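Local coordinates for protein phytochromobilin synthase (Solanum lycopersicum, PDB 6KME) that binds biliverdin IX alpha and, as a ferredoxin-dependent bilin reductase, probably reduces it to phytochromobilin on the way to phytochrome, at residues T46-S51 with F76-I81; M95-F100 with N116-A121; N124-D129 with I180-S185. The protein carries 1 engineered substitution. One frame throughout, in Å; residues are numbered along the deposited sequence.

Contact 1 (T46-S51 with F76-I81); sequences THTLLS and FEAHKI
Ser51 and Glu77 form an antiparallel hydrogen-bonded pair where strand 51-63 begins and strand 69-77 ends. Ser51 N donates to Glu77 O at 2.7 Å. Glu77 N returns a bond to Ser51 O at 2.8 Å. The pairing joins strand 51-63, at one edge of the large sheet, to its neighbour.

Leu50, just before the bridge, supplies the apolar part. Leu50 CB sits 3.9 Å from Glu77 O. From there CG is swung beside the backbone N, anti to the carbonyl carbon (chi1 -68°), and this carries the branch toward Phe76. The tip atom CD2 lies 3.7 Å from Glu77 O and meets Phe76 CB at 3.9 Å. Leu50 CD2 also lies 4.1 Å from Ala78 CB. The Leu50 and Phe76 side chains cross at about a right angle. Leu41 of helix 34-47 touches both, so the pair belongs to the seam between that helix and the sheet edge.

Farther back, Thr48 CG2 packs on Ala78 CB at 3.9 Å. A water completes the link on this side: it donates to Leu49 O at 2.7 Å and accepts from His79 N, with a weak bond to Thr48 OG1.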
loop_
_atom_site.group_PDB
_atom_site.type_symbol
_atom_site.label_atom_id
_atom_site.label_comp_id
_atom_site.label_asym_id
_atom_site.label_seq_id
_atom_site.Cartn_x
_atom_site.Cartn_y
_atom_site.Cartn_z
ATOM N N THR A 46 -7.779 2.799 19.907
ATOM C CA THR A 46 -7.263 2.434 21.221
ATOM C C THR A 46 -5.795 2.809 21.390
ATOM O O THR A 46 -5.274 2.716 22.503
ATOM C CB THR A 46 -7.453 0.931 21.500
ATOM O OG1 THR A 46 -6.657 0.150 20.596
ATOM C CG2 THR A 46 -8.924 0.535 21.354
ATOM N N HIS A 47 -5.129 3.240 20.312
ATOM C CA HIS A 47 -3.740 3.668 20.330
ATOM C C HIS A 47 -3.580 5.174 20.209
ATOM O O HIS A 47 -2.519 5.697 20.562
ATOM C CB HIS A 47 -2.954 2.996 19.186
ATOM C CG HIS A 47 -2.762 1.521 19.370
ATOM N ND1 HIS A 47 -1.577 0.973 19.814
ATOM C CD2 HIS A 47 -3.607 0.479 19.176
ATOM C CE1 HIS A 47 -1.700 -0.341 19.886
ATOM N NE2 HIS A 47 -2.924 -0.666 19.510
ATOM N N THR A 48 -4.593 5.872 19.710
ATOM C CA THR A 48 -4.564 7.316 19.518
ATOM C C THR A 48 -6.013 7.753 19.336
ATOM O O THR A 48 -6.941 6.991 19.618
ATOM C CB THR A 48 -3.651 7.694 18.338
ATOM O OG1 THR A 48 -3.503 9.121 18.274
ATOM C CG2 THR A 48 -4.214 7.174 17.000
ATOM N N LEU A 49 -6.220 8.980 18.874
ATOM C CA LEU A 49 -7.554 9.457 18.537
ATOM C C LEU A 49 -7.541 9.942 17.099
ATOM O O LEU A 49 -6.844 10.907 16.772
ATOM C CB LEU A 49 -8.009 10.572 19.482
ATOM C CG LEU A 49 -9.409 11.114 19.170
ATOM C CD1 LEU A 49 -10.434 9.982 19.132
ATOM C CD2 LEU A 49 -9.813 12.177 20.173
ATOM N N LEU A 50 -8.308 9.275 16.242
ATOM C CA LEU A 50 -8.418 9.710 14.863
ATOM C C LEU A 50 -9.281 10.959 14.769
ATOM O O LEU A 50 -10.232 11.159 15.536
ATOM C CB LEU A 50 -9.000 8.594 13.994
ATOM C CG LEU A 50 -8.150 7.347 13.762
ATOM C CD1 LEU A 50 -8.995 6.230 13.140
ATOM C CD2 LEU A 50 -6.972 7.662 12.841
ATOM N N SER A 51 -8.924 11.823 13.827
ATOM C CA SER A 51 -9.760 12.961 13.507
ATOM C C SER A 51 -10.116 12.911 12.024
ATOM O O SER A 51 -9.398 12.287 11.234
ATOM C CB SER A 51 -9.063 14.288 13.853
ATOM O OG SER A 51 -7.819 14.414 13.194
ATOM N N PHE A 76 -8.956 9.819 7.458
ATOM C CA PHE A 76 -8.727 10.269 8.824
ATOM C C PHE A 76 -7.280 10.717 8.946
ATOM O O PHE A 76 -6.445 10.443 8.076
ATOM C CB PHE A 76 -9.028 9.159 9.838
ATOM C CG PHE A 76 -10.423 8.620 9.749
ATOM C CD1 PHE A 76 -11.463 9.238 10.426
ATOM C CD2 PHE A 76 -10.696 7.502 8.975
ATOM C CE1 PHE A 76 -12.749 8.740 10.340
ATOM C CE2 PHE A 76 -11.982 7.008 8.887
ATOM C CZ PHE A 76 -13.002 7.623 9.555
ATOM N N GLU A 77 -6.989 11.414 10.038
ATOM C CA GLU A 77 -5.616 11.675 10.432
ATOM C C GLU A 77 -5.505 11.511 11.939
ATOM O O GLU A 77 -6.507 11.311 12.640
ATOM C CB GLU A 77 -5.135 13.063 9.974
ATOM C CG GLU A 77 -6.058 14.223 10.277
ATOM C CD GLU A 77 -5.618 15.492 9.562
ATOM O OE1 GLU A 77 -5.883 15.630 8.343
ATOM O OE2 GLU A 77 -4.972 16.337 10.214
ATOM N N ALA A 78 -4.263 11.562 12.426
ATOM C CA ALA A 78 -3.958 11.433 13.850
ATOM C C ALA A 78 -2.637 12.147 14.097
ATOM O O ALA A 78 -2.009 12.657 13.161
ATOM C CB ALA A 78 -3.914 9.960 14.281
ATOM N N HIS A 79 -2.200 12.176 15.360
ATOM C CA HIS A 79 -1.018 12.970 15.688
ATOM C C HIS A 79 0.200 12.548 14.870
ATOM O O HIS A 79 0.981 13.399 14.427
ATOM C CB HIS A 79 -0.681 12.889 17.173
ATOM C CG HIS A 79 0.507 13.719 17.542
ATOM N ND1 HIS A 79 0.448 15.093 17.659
ATOM C CD2 HIS A 79 1.797 13.377 17.777
ATOM C CE1 HIS A 79 1.645 15.560 17.969
ATOM N NE2 HIS A 79 2.479 14.539 18.055
ATOM N N LYS A 80 0.399 11.245 14.686
ATOM C CA LYS A 80 1.540 10.752 13.916
ATOM C C LYS A 80 1.184 10.338 12.494
ATOM O O LYS A 80 2.092 10.016 11.720
ATOM C CB LYS A 80 2.198 9.563 14.637
ATOM C CG LYS A 80 2.666 9.907 16.067
ATOM C CD LYS A 80 3.243 8.685 16.776
ATOM C CE LYS A 80 3.610 9.004 18.242
ATOM N NZ LYS A 80 4.132 7.757 18.881
ATOM N N ILE A 81 -0.098 10.343 12.129
ATOM C CA ILE A 81 -0.568 9.818 10.849
ATOM C C ILE A 81 -1.006 10.996 9.992
ATOM O O ILE A 81 -1.979 11.689 10.317
ATOM C CB ILE A 81 -1.710 8.815 11.040
ATOM C CG1 ILE A 81 -1.250 7.688 11.970
ATOM C CG2 ILE A 81 -2.184 8.247 9.687
ATOM C CD1 ILE A 81 -2.363 6.785 12.415
HETATM O O HOH W 1 -4.422 12.139 17.180
#

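Contact 2 (M95-F100 with N116-A121); sequences MQVLDF and NFFTTA. With BLA (biliverdine IX alpha), chain B.
Val97, Asp99, Asn116 and Phe118 line the biliverdin pocket from one face of the beta hairpin formed by strands 96-104 and 112-119. Asn116 makes the polar contact. Its ND2 donates to the lactam oxygen OC of the bilin at 2.7 Å, with an N-H...O angle of 150°. CG lies beside the backbone N (chi1 -78°), which brings the amide alongside the Asp99 carboxylate. The two side chains point the same way, with their planes 63° apart. One water bridges them, donating to Asn116 OD1 at 2.6 Å and to Asp99 OD1. Asn116 OD1 also accepts from Arg235, and Asp99 OD1 forms a salt bridge with Arg85. The water and Arg235 hold Asn116 OD1, which probably fixes the turn of the amide so that ND2 faces the ligand; Arg85 in turn positions Asp99.

Next along the strands, Val97 divides its methyls between two neighbours. CG1 touches the bilin methyl CMC at 3.4 Å, while CG2 rests on Phe118 CD1 at 3.6 Å. The Phe118 ring has the bilin methyl CMD over one face, offset toward the rim. Its CD1 also reaches the methine carbon CHD at 3.5 Å. Met95 adds a Met-aromatic contact, SD approaching Phe118 CE1 obliquely at 4.0 Å.

In the central antiparallel sheet of the bilin reductase fold, this hairpin has a second face, turned to helices. There Leu98 CD2 meets Phe117 CD2 at 4.0 Å, the side chains lying side by side. The Phe117 ring is edge-to-face with Tyr33 and packs on Leu194 and Phe198 of helix 188-211. Leu98 and Phe117 are joined by two backbone bonds, Leu98 N reaching Phe117 O at 3.0 Å.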
loop_
_atom_site.group_PDB
_atom_site.type_symbol
_atom_site.label_atom_id
_atom_site.label_comp_id
_atom_site.label_asym_id
_atom_site.label_seq_id
_atom_site.Cartn_x
_atom_site.Cartn_y
_atom_site.Cartn_z
ATOM N N MET A 95 -17.107 -8.663 -7.677
ATOM C CA MET A 95 -15.897 -7.898 -7.425
ATOM C C MET A 95 -15.948 -7.270 -6.040
ATOM O O MET A 95 -16.930 -6.618 -5.676
ATOM C CB MET A 95 -15.713 -6.809 -8.476
ATOM C CG MET A 95 -14.463 -5.962 -8.218
ATOM S SD MET A 95 -14.090 -4.764 -9.522
ATOM C CE MET A 95 -15.313 -3.505 -9.184
ATOM N N GLN A 96 -14.882 -7.471 -5.269
ATOM C CA GLN A 96 -14.687 -6.799 -3.991
ATOM C C GLN A 96 -13.254 -6.286 -3.942
ATOM O O GLN A 96 -12.315 -7.045 -4.207
ATOM C CB GLN A 96 -14.951 -7.744 -2.811
ATOM C CG GLN A 96 -16.270 -8.495 -2.893
ATOM C CD GLN A 96 -17.433 -7.669 -2.381
ATOM O OE1 GLN A 96 -17.250 -6.758 -1.574
ATOM N NE2 GLN A 96 -18.638 -7.982 -2.849
ATOM N N VAL A 97 -13.087 -5.008 -3.622
ATOM C CA VAL A 97 -11.772 -4.381 -3.607
ATOM C C VAL A 97 -11.589 -3.629 -2.294
ATOM O O VAL A 97 -12.513 -2.961 -1.817
ATOM C CB VAL A 97 -11.578 -3.420 -4.798
ATOM C CG1 VAL A 97 -10.200 -2.793 -4.723
ATOM C CG2 VAL A 97 -11.783 -4.150 -6.140
ATOM N N LEU A 98 -10.390 -3.740 -1.718
ATOM C CA LEU A 98 -9.959 -2.922 -0.593
ATOM C C LEU A 98 -8.606 -2.301 -0.921
ATOM O O LEU A 98 -7.665 -3.010 -1.292
ATOM C CB LEU A 98 -9.859 -3.746 0.707
ATOM C CG LEU A 98 -9.350 -2.954 1.934
ATOM C CD1 LEU A 98 -10.377 -1.910 2.365
ATOM C CD2 LEU A 98 -9.004 -3.884 3.111
ATOM N N ASP A 99 -8.515 -0.977 -0.798
ATOM C CA ASP A 99 -7.242 -0.260 -0.739
ATOM C C ASP A 99 -7.257 0.539 0.556
ATOM O O ASP A 99 -7.978 1.536 0.662
ATOM C CB ASP A 99 -7.028 0.665 -1.942
ATOM C CG ASP A 99 -5.624 1.337 -1.946
ATOM O OD1 ASP A 99 -5.012 1.481 -0.863
ATOM O OD2 ASP A 99 -5.131 1.711 -3.037
ATOM N N PHE A 100 -6.442 0.105 1.515
ATOM C CA PHE A 100 -6.352 0.677 2.850
ATOM C C PHE A 100 -4.884 0.989 3.112
ATOM O O PHE A 100 -4.034 0.107 2.961
ATOM C CB PHE A 100 -6.910 -0.325 3.877
ATOM C CG PHE A 100 -6.933 0.185 5.281
ATOM C CD1 PHE A 100 -5.816 0.069 6.093
ATOM C CD2 PHE A 100 -8.081 0.774 5.795
ATOM C CE1 PHE A 100 -5.844 0.548 7.407
ATOM C CE2 PHE A 100 -8.108 1.265 7.091
ATOM C CZ PHE A 100 -6.989 1.146 7.893
ATOM N N ASN A 116 -3.869 -4.041 -0.183
ATOM C CA ASN A 116 -4.470 -3.911 -1.512
ATOM C C ASN A 116 -5.013 -5.281 -1.911
ATOM O O ASN A 116 -4.259 -6.165 -2.342
ATOM C CB ASN A 116 -3.461 -3.391 -2.529
ATOM C CG ASN A 116 -3.250 -1.899 -2.420
ATOM O OD1 ASN A 116 -2.504 -1.432 -1.562
ATOM N ND2 ASN A 116 -3.920 -1.143 -3.272
ATOM N N PHE A 117 -6.323 -5.463 -1.760
ATOM C CA PHE A 117 -6.971 -6.748 -2.008
ATOM C C PHE A 117 -7.871 -6.618 -3.227
ATOM O O PHE A 117 -8.817 -5.823 -3.214
ATOM C CB PHE A 117 -7.806 -7.186 -0.809
ATOM C CG PHE A 117 -7.046 -7.288 0.491
ATOM C CD1 PHE A 117 -5.655 -7.271 0.531
ATOM C CD2 PHE A 117 -7.742 -7.434 1.675
ATOM C CE1 PHE A 117 -4.976 -7.375 1.739
ATOM C CE2 PHE A 117 -7.063 -7.541 2.896
ATOM C CZ PHE A 117 -5.680 -7.516 2.915
ATOM N N PHE A 118 -7.601 -7.401 -4.266
ATOM C CA PHE A 118 -8.473 -7.427 -5.433
ATOM C C PHE A 118 -9.110 -8.810 -5.557
ATOM O O PHE A 118 -8.425 -9.797 -5.859
ATOM C CB PHE A 118 -7.730 -7.054 -6.712
ATOM C CG PHE A 118 -8.607 -7.125 -7.923
ATOM C CD1 PHE A 118 -9.552 -6.131 -8.168
ATOM C CD2 PHE A 118 -8.543 -8.209 -8.778
ATOM C CE1 PHE A 118 -10.393 -6.211 -9.279
ATOM C CE2 PHE A 118 -9.377 -8.292 -9.886
ATOM C CZ PHE A 118 -10.299 -7.286 -10.135
ATOM N N THR A 119 -10.428 -8.865 -5.375
ATOM C CA THR A 119 -11.161 -10.119 -5.305
ATOM C C THR A 119 -12.271 -10.160 -6.348
ATOM O O THR A 119 -12.946 -9.157 -6.599
ATOM C CB THR A 119 -11.731 -10.307 -3.886
ATOM O OG1 THR A 119 -10.638 -10.384 -2.953
ATOM C CG2 THR A 119 -12.572 -11.560 -3.789
ATOM N N THR A 120 -12.430 -11.313 -6.977
ATOM C CA THR A 120 -13.557 -11.617 -7.844
ATOM C C THR A 120 -14.250 -12.863 -7.304
ATOM O O THR A 120 -13.878 -13.392 -6.252
ATOM C CB THR A 120 -13.099 -11.857 -9.274
ATOM O OG1 THR A 120 -12.346 -13.074 -9.289
ATOM C CG2 THR A 120 -12.237 -10.700 -9.760
ATOM N N ALA A 121 -15.223 -13.368 -8.068
ATOM C CA ALA A 121 -15.984 -14.526 -7.611
ATOM C C ALA A 121 -15.075 -15.703 -7.290
ATOM O O ALA A 121 -15.377 -16.497 -6.390
ATOM C CB ALA A 121 -17.025 -14.930 -8.661
HETATM C CHA BLA B . -2.380 -7.083 -9.742
HETATM N NA BLA B . -1.404 -5.645 -7.818
HETATM C C1A BLA B . -1.261 -6.612 -8.827
HETATM C C2A BLA B . 0.138 -7.040 -8.829
HETATM C C3A BLA B . 0.823 -6.282 -7.781
HETATM C C4A BLA B . -0.153 -5.424 -7.171
HETATM C CMA BLA B . 2.287 -6.348 -7.340
HETATM C CAA BLA B . 0.691 -8.088 -9.835
HETATM C CBA BLA B . 0.960 -7.412 -11.153
HETATM C CGA BLA B . 2.425 -6.843 -11.197
HETATM O O1A BLA B . 3.226 -7.688 -10.926
HETATM O O2A BLA B . 2.474 -5.687 -11.498
HETATM C CHB BLA B . 0.025 -4.444 -6.004
HETATM N NB BLA B . 2.164 -3.374 -6.435
HETATM C C1B BLA B . 0.945 -3.438 -5.723
HETATM C C2B BLA B . 1.253 -2.529 -4.458
HETATM C C3B BLA B . 2.440 -1.832 -4.653
HETATM C C4B BLA B . 3.028 -2.335 -5.973
HETATM C CMB BLA B . 0.189 -2.329 -3.394
HETATM O OB BLA B . 4.000 -1.977 -6.618
HETATM C CAB BLA B . 3.315 -0.822 -3.952
HETATM C CBB BLA B . 4.438 -0.115 -4.218
HETATM N NC BLA B . -5.561 -3.654 -7.246
HETATM C C1C BLA B . -5.668 -2.734 -6.178
HETATM C C2C BLA B . -6.995 -1.997 -6.402
HETATM C C3C BLA B . -7.572 -2.522 -7.558
HETATM C C4C BLA B . -6.648 -3.619 -8.140
HETATM C CMC BLA B . -7.407 -0.907 -5.403
HETATM O OC BLA B . -4.761 -2.710 -5.360
HETATM C CAC BLA B . -8.867 -2.100 -8.155
HETATM C CBC BLA B . -9.516 -0.916 -8.221
HETATM C CHD BLA B . -6.656 -4.459 -9.222
HETATM N ND BLA B . -4.329 -5.596 -9.155
HETATM C C1D BLA B . -5.539 -5.384 -9.672
HETATM C C2D BLA B . -5.802 -6.231 -10.904
HETATM C C3D BLA B . -4.666 -6.993 -11.109
HETATM C C4D BLA B . -3.660 -6.613 -9.985
HETATM C CMD BLA B . -7.124 -6.125 -11.641
HETATM C CAD BLA B . -4.295 -8.037 -12.170
HETATM C CBD BLA B . -4.046 -7.448 -13.545
HETATM C CGD BLA B . -2.723 -6.573 -13.675
HETATM O O1D BLA B . -2.954 -5.496 -14.194
HETATM O O2D BLA B . -1.719 -7.126 -13.243
HETATM O O HOH W 2 -2.517 0.853 -0.227
#

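Contact 3 (N124-D129 with I180-S185); sequences NIIVLD and IWTRFS. With BLA (biliverdine IX alpha), chain B.
The pairing of Asn124-Asp129 with Ile180-Ser185 is antiparallel strand pairing at an edge of the large sheet, strand 180-185 being the outermost on this side. Hydrogen-bonded pairs at Asn124-Phe184, Ile126-Thr182 and Leu128-Ile180 hold the two strands together.

Asn124 reinforces the first pair with its side chain. Asn124 ND2 donates to Phe184 O at 3.0 Å, a fairly straight bond (164°) that comes from above the carbonyl plane. Asn124 OD1 accepts from Thr119 and His191. Phe184 CG is set between its own backbone N and carbonyl carbon (chi1 57°), which folds the ring back over Asn124. Asn124 CB lies over the face of the Phe184 ring, 3.7 Å from the centroid, as a CH-pi contact. The amide plane is only 18° from the ring plane. An alanine here would probably leave Thr119 and His191 without this acceptor and Phe184 O without its side-chain donor.

Next to it, Ile126 CG1 approaches Phe184 CE2 obliquely at 3.7 Å. This face is covered by helix 188-211.

The other face, with Ile125, Val127, Trp181 and Arg183, lines the biliverdin pocket. Trp181 CH2 touches the propionate carbon CAA of the bilin at 3.4 Å, and the bilin methyl CMA lies over the ring. Ile125 CG2 fits against the ring edge, 3.7 Å from Trp181 CZ3. Trp181 NE1 is hydrogen-bonded to Gly165 O, which probably steadies the indole. Val127 CG2 meets the methine carbon CHB at 3.5 Å. Extended alongside Ile125, Arg183 brings NH1 to 3.5 Å from Ile125 CD1. A bilin held between the central sheet and the helices on one side is characteristic of the alpha/beta/alpha sandwich of the ferredoxin-dependent bilin reductases.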
loop_
_atom_site.group_PDB
_atom_site.type_symbol
_atom_site.label_atom_id
_atom_site.label_comp_id
_atom_site.label_asym_id
_atom_site.label_seq_id
_atom_site.Cartn_x
_atom_site.Cartn_y
_atom_site.Cartn_z
ATOM N N ASN A 124 -8.292 -14.123 -6.058
ATOM C CA ASN A 124 -7.828 -13.098 -5.133
ATOM C C ASN A 124 -6.388 -12.756 -5.466
ATOM O O ASN A 124 -5.564 -13.659 -5.626
ATOM C CB ASN A 124 -7.934 -13.571 -3.684
ATOM C CG ASN A 124 -9.349 -13.926 -3.301
ATOM O OD1 ASN A 124 -10.077 -13.109 -2.741
ATOM N ND2 ASN A 124 -9.753 -15.139 -3.621
ATOM N N ILE A 125 -6.098 -11.457 -5.594
ATOM C CA ILE A 125 -4.760 -10.944 -5.889
ATOM C C ILE A 125 -4.462 -9.920 -4.801
ATOM O O ILE A 125 -5.154 -8.894 -4.697
ATOM C CB ILE A 125 -4.658 -10.321 -7.290
ATOM C CG1 ILE A 125 -5.092 -11.320 -8.364
ATOM C CG2 ILE A 125 -3.246 -9.815 -7.551
ATOM C CD1 ILE A 125 -5.096 -10.770 -9.796
ATOM N N ILE A 126 -3.456 -10.207 -3.973
ATOM C CA ILE A 126 -3.342 -9.645 -2.629
ATOM C C ILE A 126 -1.931 -9.110 -2.406
ATOM O O ILE A 126 -0.947 -9.834 -2.612
ATOM C CB ILE A 126 -3.660 -10.706 -1.555
ATOM C CG1 ILE A 126 -5.022 -11.373 -1.797
ATOM C CG2 ILE A 126 -3.549 -10.115 -0.149
ATOM C CD1 ILE A 126 -6.214 -10.443 -1.599
ATOM N N VAL A 127 -1.829 -7.860 -1.952
ATOM C CA VAL A 127 -0.603 -7.341 -1.349
ATOM C C VAL A 127 -0.940 -6.800 0.040
ATOM O O VAL A 127 -1.844 -5.964 0.194
ATOM C CB VAL A 127 0.074 -6.263 -2.223
ATOM C CG1 VAL A 127 1.259 -5.633 -1.470
ATOM C CG2 VAL A 127 0.551 -6.839 -3.548
ATOM N N LEU A 128 -0.223 -7.294 1.052
ATOM C CA LEU A 128 -0.358 -6.843 2.434
ATOM C C LEU A 128 1.044 -6.640 2.994
ATOM O O LEU A 128 1.846 -7.582 2.993
ATOM C CB LEU A 128 -1.136 -7.874 3.267
ATOM C CG LEU A 128 -1.248 -7.627 4.783
ATOM C CD1 LEU A 128 -2.004 -6.319 5.055
ATOM C CD2 LEU A 128 -1.935 -8.813 5.447
ATOM N N ASP A 129 1.351 -5.425 3.470
ATOM C CA ASP A 129 2.730 -5.164 3.863
ATOM C C ASP A 129 2.828 -3.949 4.773
ATOM O O ASP A 129 1.927 -3.104 4.839
ATOM C CB ASP A 129 3.621 -4.948 2.638
ATOM C CG ASP A 129 5.110 -5.033 2.957
ATOM O OD1 ASP A 129 5.501 -5.690 3.958
ATOM O OD2 ASP A 129 5.900 -4.440 2.190
ATOM N N ILE A 180 3.295 -9.912 2.238
ATOM C CA ILE A 180 2.426 -10.965 1.740
ATOM C C ILE A 180 2.005 -10.555 0.334
ATOM O O ILE A 180 1.207 -9.628 0.158
ATOM C CB ILE A 180 1.212 -11.183 2.651
ATOM C CG1 ILE A 180 1.667 -11.695 4.016
ATOM C CG2 ILE A 180 0.212 -12.149 1.989
ATOM C CD1 ILE A 180 0.568 -11.680 5.055
ATOM N N TRP A 181 2.572 -11.226 -0.663
ATOM C CA TRP A 181 2.182 -11.072 -2.062
ATOM C C TRP A 181 1.688 -12.449 -2.471
ATOM O O TRP A 181 2.450 -13.421 -2.414
ATOM C CB TRP A 181 3.357 -10.579 -2.920
ATOM C CG TRP A 181 3.335 -11.055 -4.369
ATOM C CD1 TRP A 181 4.293 -11.797 -5.013
ATOM C CD2 TRP A 181 2.296 -10.817 -5.330
ATOM N NE1 TRP A 181 3.913 -12.028 -6.325
ATOM C CE2 TRP A 181 2.694 -11.433 -6.543
ATOM C CE3 TRP A 181 1.073 -10.126 -5.290
ATOM C CZ2 TRP A 181 1.900 -11.398 -7.697
ATOM C CZ3 TRP A 181 0.289 -10.088 -6.436
ATOM C CH2 TRP A 181 0.706 -10.723 -7.626
ATOM N N THR A 182 0.395 -12.555 -2.790
ATOM C CA THR A 182 -0.205 -13.870 -2.955
ATOM C C THR A 182 -1.373 -13.791 -3.928
ATOM O O THR A 182 -1.982 -12.735 -4.127
ATOM C CB THR A 182 -0.646 -14.467 -1.591
ATOM O OG1 THR A 182 -0.993 -15.851 -1.736
ATOM C CG2 THR A 182 -1.842 -13.716 -0.968
ATOM N N ARG A 183 -1.639 -14.928 -4.560
ATOM C CA ARG A 183 -2.820 -15.175 -5.369
ATOM C C ARG A 183 -3.460 -16.455 -4.859
ATOM O O ARG A 183 -2.754 -17.432 -4.586
ATOM C CB ARG A 183 -2.460 -15.350 -6.871
ATOM C CG ARG A 183 -1.678 -14.202 -7.524
ATOM C CD ARG A 183 -1.244 -14.610 -8.959
ATOM N NE ARG A 183 -0.428 -13.596 -9.644
ATOM C CZ ARG A 183 -0.903 -12.666 -10.468
ATOM N NH1 ARG A 183 -2.209 -12.590 -10.723
ATOM N NH2 ARG A 183 -0.076 -11.802 -11.042
ATOM N N PHE A 184 -4.786 -16.467 -4.727
ATOM C CA PHE A 184 -5.437 -17.701 -4.308
ATOM C C PHE A 184 -6.894 -17.681 -4.738
ATOM O O PHE A 184 -7.482 -16.615 -4.942
ATOM C CB PHE A 184 -5.318 -17.929 -2.789
ATOM C CG PHE A 184 -5.873 -16.811 -1.941
ATOM C CD1 PHE A 184 -7.231 -16.738 -1.659
ATOM C CD2 PHE A 184 -5.022 -15.853 -1.388
ATOM C CE1 PHE A 184 -7.741 -15.703 -0.843
ATOM C CE2 PHE A 184 -5.522 -14.825 -0.585
ATOM C CZ PHE A 184 -6.880 -14.750 -0.316
ATOM N N SER A 185 -7.453 -18.879 -4.902
ATOM C CA SER A 185 -8.863 -19.049 -5.208
ATOM C C SER A 185 -9.718 -18.839 -3.967
ATOM O O SER A 185 -9.315 -19.158 -2.845
ATOM C CB SER A 185 -9.123 -20.439 -5.778
ATOM O OG SER A 185 -8.617 -20.525 -7.100
HETATM C CHA BLA B . -2.380 -7.083 -9.742
HETATM N NA BLA B . -1.404 -5.645 -7.818
HETATM C C1A BLA B . -1.261 -6.612 -8.827
HETATM C C2A BLA B . 0.138 -7.040 -8.829
HETATM C C3A BLA B . 0.823 -6.282 -7.781
HETATM C C4A BLA B . -0.153 -5.424 -7.171
HETATM C CMA BLA B . 2.287 -6.348 -7.340
HETATM C CAA BLA B . 0.691 -8.088 -9.835
HETATM C CBA BLA B . 0.960 -7.412 -11.153
HETATM C CGA BLA B . 2.425 -6.843 -11.197
HETATM O O1A BLA B . 3.226 -7.688 -10.926
HETATM O O2A BLA B . 2.474 -5.687 -11.498
HETATM C CHB BLA B . 0.025 -4.444 -6.004
HETATM N NB BLA B . 2.164 -3.374 -6.435
HETATM C C1B BLA B . 0.945 -3.438 -5.723
HETATM C C2B BLA B . 1.253 -2.529 -4.458
HETATM C C3B BLA B . 2.440 -1.832 -4.653
HETATM C C4B BLA B . 3.028 -2.335 -5.973
HETATM C CMB BLA B . 0.189 -2.329 -3.394
HETATM O OB BLA B . 4.000 -1.977 -6.618
HETATM C CAB BLA B . 3.315 -0.822 -3.952
HETATM C CBB BLA B . 4.438 -0.115 -4.218
HETATM N NC BLA B . -5.561 -3.654 -7.246
HETATM C C1C BLA B . -5.668 -2.734 -6.178
HETATM C C2C BLA B . -6.995 -1.997 -6.402
HETATM C C3C BLA B . -7.572 -2.522 -7.558
HETATM C C4C BLA B . -6.648 -3.619 -8.140
HETATM C CMC BLA B . -7.407 -0.907 -5.403
HETATM O OC BLA B . -4.761 -2.710 -5.360
HETATM C CAC BLA B . -8.867 -2.100 -8.155
HETATM C CBC BLA B . -9.516 -0.916 -8.221
HETATM C CHD BLA B . -6.656 -4.459 -9.222
HETATM N ND BLA B . -4.329 -5.596 -9.155
HETATM C C1D BLA B . -5.539 -5.384 -9.672
HETATM C C2D BLA B . -5.802 -6.231 -10.904
HETATM C C3D BLA B . -4.666 -6.993 -11.109
HETATM C C4D BLA B . -3.660 -6.613 -9.985
HETATM C CMD BLA B . -7.124 -6.125 -11.641
HETATM C CAD BLA B . -4.295 -8.037 -12.170
HETATM C CBD BLA B . -4.046 -7.448 -13.545
HETATM C CGD BLA B . -2.723 -6.573 -13.675
HETATM O O1D BLA B . -2.954 -5.496 -14.194
HETATM O O2D BLA B . -1.719 -7.126 -13.243
#

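All three contacts belong to one seven-stranded antiparallel sheet. Contact 1 joins its first two strands, contact 2 the fourth and fifth, and contact 3 the sixth and seventh. Contacts 2 and 3 are neighbours, their centres about 10 Å apart, because strands 112-119 and 123-131 pair directly. Asn116 N lies 2.8 Å from Val127 O, probably hydrogen-bonded, and Phe117 CD1 packs on Ile126 CG2 at 3.6 Å. Together they offer biliverdin a continuous floor: contact 2 meets the ring bearing OC, its inner neighbour and methyl CMB, contact 3 mainly the inner ring bearing CAA. Contact 1 is remote from the pocket, its centre about 25 Å from that of contact 2 and 27 Å from contact 3's.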